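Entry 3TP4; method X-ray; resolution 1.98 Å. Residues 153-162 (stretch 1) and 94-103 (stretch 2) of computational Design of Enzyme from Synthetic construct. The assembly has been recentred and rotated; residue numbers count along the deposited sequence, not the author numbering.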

# COMPACT_ATOMS: atom_id res chain seq x y z
N GLU A 153 -3.87 -12.03 -11.03
CA GLU A 153 -3.83 -13.50 -11.00
C GLU A 153 -3.65 -14.00 -9.57
O GLU A 153 -4.31 -14.95 -9.14
CB GLU A 153 -2.67 -14.00 -11.86
CG GLU A 153 -2.94 -14.00 -13.36
CD GLU A 153 -3.82 -15.17 -13.78
OE1 GLU A 153 -4.20 -15.97 -12.90
OE2 GLU A 153 -4.13 -15.28 -14.99
N LEU A 154 -2.74 -13.36 -8.84
CA LEU A 154 -2.49 -13.74 -7.45
C LEU A 154 -3.74 -13.53 -6.63
O LEU A 154 -4.14 -14.39 -5.84
CB LEU A 154 -1.35 -12.91 -6.87
CG LEU A 154 -1.16 -13.07 -5.36
CD1 LEU A 154 -0.64 -14.46 -5.03
CD2 LEU A 154 -0.24 -12.00 -4.80
N ALA A 155 -4.36 -12.37 -6.80
CA ALA A 155 -5.59 -12.05 -6.10
C ALA A 155 -6.61 -13.17 -6.29
O ALA A 155 -7.19 -13.67 -5.33
CB ALA A 155 -6.15 -10.71 -6.58
N ASP A 156 -6.84 -13.57 -7.55
CA ASP A 156 -7.87 -14.57 -7.84
C ASP A 156 -7.52 -15.97 -7.30
O ASP A 156 -8.41 -16.76 -6.98
CB ASP A 156 -8.17 -14.63 -9.34
CG ASP A 156 -9.25 -15.66 -9.68
OD1 ASP A 156 -10.42 -15.45 -9.28
OD2 ASP A 156 -8.93 -16.67 -10.34
N ALA A 157 -6.23 -16.27 -7.22
CA ALA A 157 -5.77 -17.57 -6.71
C ALA A 157 -5.79 -17.66 -5.17
O ALA A 157 -5.79 -18.76 -4.60
CB ALA A 157 -4.37 -17.88 -7.24
N SER A 158 -5.80 -16.52 -4.50
CA SER A 158 -5.83 -16.52 -3.03
C SER A 158 -7.23 -16.80 -2.52
O SER A 158 -7.96 -15.90 -2.12
CB SER A 158 -5.30 -15.19 -2.49
OG SER A 158 -3.96 -15.00 -2.91
N ARG A 159 -7.58 -18.08 -2.54
CA ARG A 159 -8.91 -18.55 -2.16
C ARG A 159 -8.80 -19.68 -1.15
O ARG A 159 -7.91 -20.52 -1.26
CB ARG A 159 -9.66 -19.08 -3.39
CG ARG A 159 -10.00 -18.02 -4.43
CD ARG A 159 -10.77 -18.64 -5.60
NE ARG A 159 -11.17 -17.64 -6.59
CZ ARG A 159 -12.38 -17.09 -6.66
NH1 ARG A 159 -13.33 -17.44 -5.80
NH2 ARG A 159 -12.64 -16.20 -7.60
N ARG A 160 -9.70 -19.69 -0.18
CA ARG A 160 -9.79 -20.81 0.74
C ARG A 160 -10.29 -22.05 0.01
O ARG A 160 -10.75 -21.97 -1.14
CB ARG A 160 -10.71 -20.46 1.90
CG ARG A 160 -10.25 -19.21 2.64
CD ARG A 160 -10.76 -19.18 4.06
NE ARG A 160 -12.04 -18.50 4.18
CZ ARG A 160 -12.27 -17.50 5.02
NH1 ARG A 160 -11.30 -17.07 5.81
NH2 ARG A 160 -13.47 -16.93 5.07
N ASP A 161 -10.20 -23.20 0.67
CA ASP A 161 -10.57 -24.47 0.06
C ASP A 161 -12.02 -24.45 -0.40
O ASP A 161 -12.38 -25.03 -1.42
CB ASP A 161 -10.36 -25.63 1.04
CG ASP A 161 -8.90 -25.84 1.39
OD1 ASP A 161 -8.03 -25.44 0.59
OD2 ASP A 161 -8.63 -26.42 2.46
N ASP A 162 -12.86 -23.76 0.37
CA ASP A 162 -14.27 -23.64 0.01
C ASP A 162 -14.49 -22.59 -1.08
O ASP A 162 -15.62 -22.24 -1.39
CB ASP A 162 -15.09 -23.29 1.25
CG ASP A 162 -14.83 -21.88 1.73
OD1 ASP A 162 -13.88 -21.25 1.22
OD2 ASP A 162 -15.57 -21.42 2.63
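Stretch 2 (94-103) FADYIRKADA

Stretch 2 is helical throughout, part of a longer helix that packs beside the end of helix 153-157 and the loop that follows it. The two helices run in broadly the same direction, crossing at -41° with axes 9.4 Å apart at closest approach; the backbones come nearest where Ala-95 CA lies 4.9 Å from Ser-158 CA. Phe-94 opens the contact by offering a ring face to Leu-154, whose CD2 sits 3.7 Å from the ring centroid in a CH-pi contact. Ala-95 also points toward stretch 1, and its small side chain suits this tight spot: its CB meets Ala-157 CB at 3.8 Å. Asp-96 and Tyr-97 make no contact, but one turn after Phe-94 comes Ile-98, a beta-branched apolar side chain that points toward stretch 1 and whose CD1 lies 4.1 Å from Leu-154 CD1 and 3.5 Å from Ser-158 OG. Beyond the first helix the contact turns polar. Arg-99, long and rich in donors, reaches the loop with the edge of its guanidinium: NH1 donates to Arg-159 O at 2.8 Å, and NH2 forms a salt bridge with Asp-161 OD1 at 2.6 Å. Lys-100 and Ala-101 stay clear. Asp-102, pointing toward stretch 1, supplies the charge opposite to Arg-160, whose NH1 makes a salt bridge to Asp-102 OD1 at 3.3 Å through a weak hydrogen bond. Ala-103 makes no contact.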

# COMPACT_ATOMS: atom_id res chain seq x y z
N PHE A 94 2.93 -18.42 -3.90
CA PHE A 94 2.53 -17.20 -3.20
C PHE A 94 1.14 -17.43 -2.64
O PHE A 94 0.91 -17.29 -1.44
CB PHE A 94 2.54 -16.03 -4.20
CG PHE A 94 2.63 -14.67 -3.57
CD1 PHE A 94 2.28 -14.46 -2.24
CD2 PHE A 94 3.05 -13.58 -4.32
CE1 PHE A 94 2.36 -13.18 -1.66
CE2 PHE A 94 3.13 -12.30 -3.75
CZ PHE A 94 2.79 -12.10 -2.43
N ALA A 95 0.23 -17.85 -3.51
CA ALA A 95 -1.15 -18.10 -3.12
C ALA A 95 -1.25 -19.16 -2.04
O ALA A 95 -2.10 -19.07 -1.15
CB ALA A 95 -2.00 -18.50 -4.33
N ASP A 96 -0.41 -20.18 -2.13
CA ASP A 96 -0.42 -21.26 -1.15
C ASP A 96 -0.03 -20.75 0.25
O ASP A 96 -0.67 -21.09 1.25
CB ASP A 96 0.54 -22.37 -1.58
CG ASP A 96 0.58 -23.52 -0.58
OD1 ASP A 96 -0.48 -24.10 -0.29
OD2 ASP A 96 1.69 -23.83 -0.07
N TYR A 97 1.01 -19.93 0.30
CA TYR A 97 1.47 -19.36 1.56
C TYR A 97 0.45 -18.39 2.15
O TYR A 97 0.33 -18.28 3.38
CB TYR A 97 2.81 -18.68 1.37
CG TYR A 97 4.00 -19.62 1.42
CD1 TYR A 97 3.93 -20.89 0.86
CD2 TYR A 97 5.19 -19.23 2.02
CE1 TYR A 97 5.02 -21.75 0.90
CE2 TYR A 97 6.27 -20.07 2.07
CZ TYR A 97 6.19 -21.33 1.51
OH TYR A 97 7.28 -22.16 1.56
N ILE A 98 -0.29 -17.69 1.29
CA ILE A 98 -1.35 -16.79 1.74
C ILE A 98 -2.50 -17.60 2.32
O ILE A 98 -3.09 -17.24 3.34
CB ILE A 98 -1.89 -15.90 0.58
CG1 ILE A 98 -0.93 -14.73 0.31
CG2 ILE A 98 -3.29 -15.36 0.89
CD1 ILE A 98 -1.24 -13.95 -0.97
N ARG A 99 -2.81 -18.72 1.66
CA ARG A 99 -3.85 -19.63 2.15
C ARG A 99 -3.48 -20.19 3.53
O ARG A 99 -4.32 -20.27 4.44
CB ARG A 99 -4.08 -20.77 1.15
CG ARG A 99 -4.99 -20.40 -0.02
CD ARG A 99 -4.84 -21.35 -1.22
NE ARG A 99 -4.73 -22.75 -0.81
CZ ARG A 99 -5.75 -23.48 -0.36
NH1 ARG A 99 -6.97 -22.95 -0.27
NH2 ARG A 99 -5.55 -24.75 -0.01
N LYS A 100 -2.22 -20.60 3.66
CA LYS A 100 -1.72 -21.15 4.92
C LYS A 100 -1.81 -20.12 6.04
O LYS A 100 -2.13 -20.47 7.19
CB LYS A 100 -0.27 -21.62 4.73
CG LYS A 100 -0.17 -22.99 4.05
CD LYS A 100 1.24 -23.30 3.58
CE LYS A 100 1.35 -24.78 3.09
NZ LYS A 100 2.52 -24.97 2.18
N ALA A 101 -1.54 -18.86 5.71
CA ALA A 101 -1.57 -17.80 6.70
C ALA A 101 -3.00 -17.57 7.13
O ALA A 101 -3.30 -17.39 8.31
CB ALA A 101 -0.96 -16.52 6.14
N ASP A 102 -3.90 -17.56 6.15
CA ASP A 102 -5.32 -17.40 6.44
C ASP A 102 -5.77 -18.56 7.33
O ASP A 102 -6.55 -18.35 8.26
CB ASP A 102 -6.14 -17.40 5.14
CG ASP A 102 -7.64 -17.34 5.40
OD1 ASP A 102 -8.14 -16.26 5.80
OD2 ASP A 102 -8.32 -18.36 5.21
N ALA A 103 -5.29 -19.76 7.04
CA ALA A 103 -5.71 -20.94 7.81
C ALA A 103 -5.16 -20.85 9.23
O ALA A 103 -5.82 -21.26 10.19
CB ALA A 103 -5.26 -22.21 7.13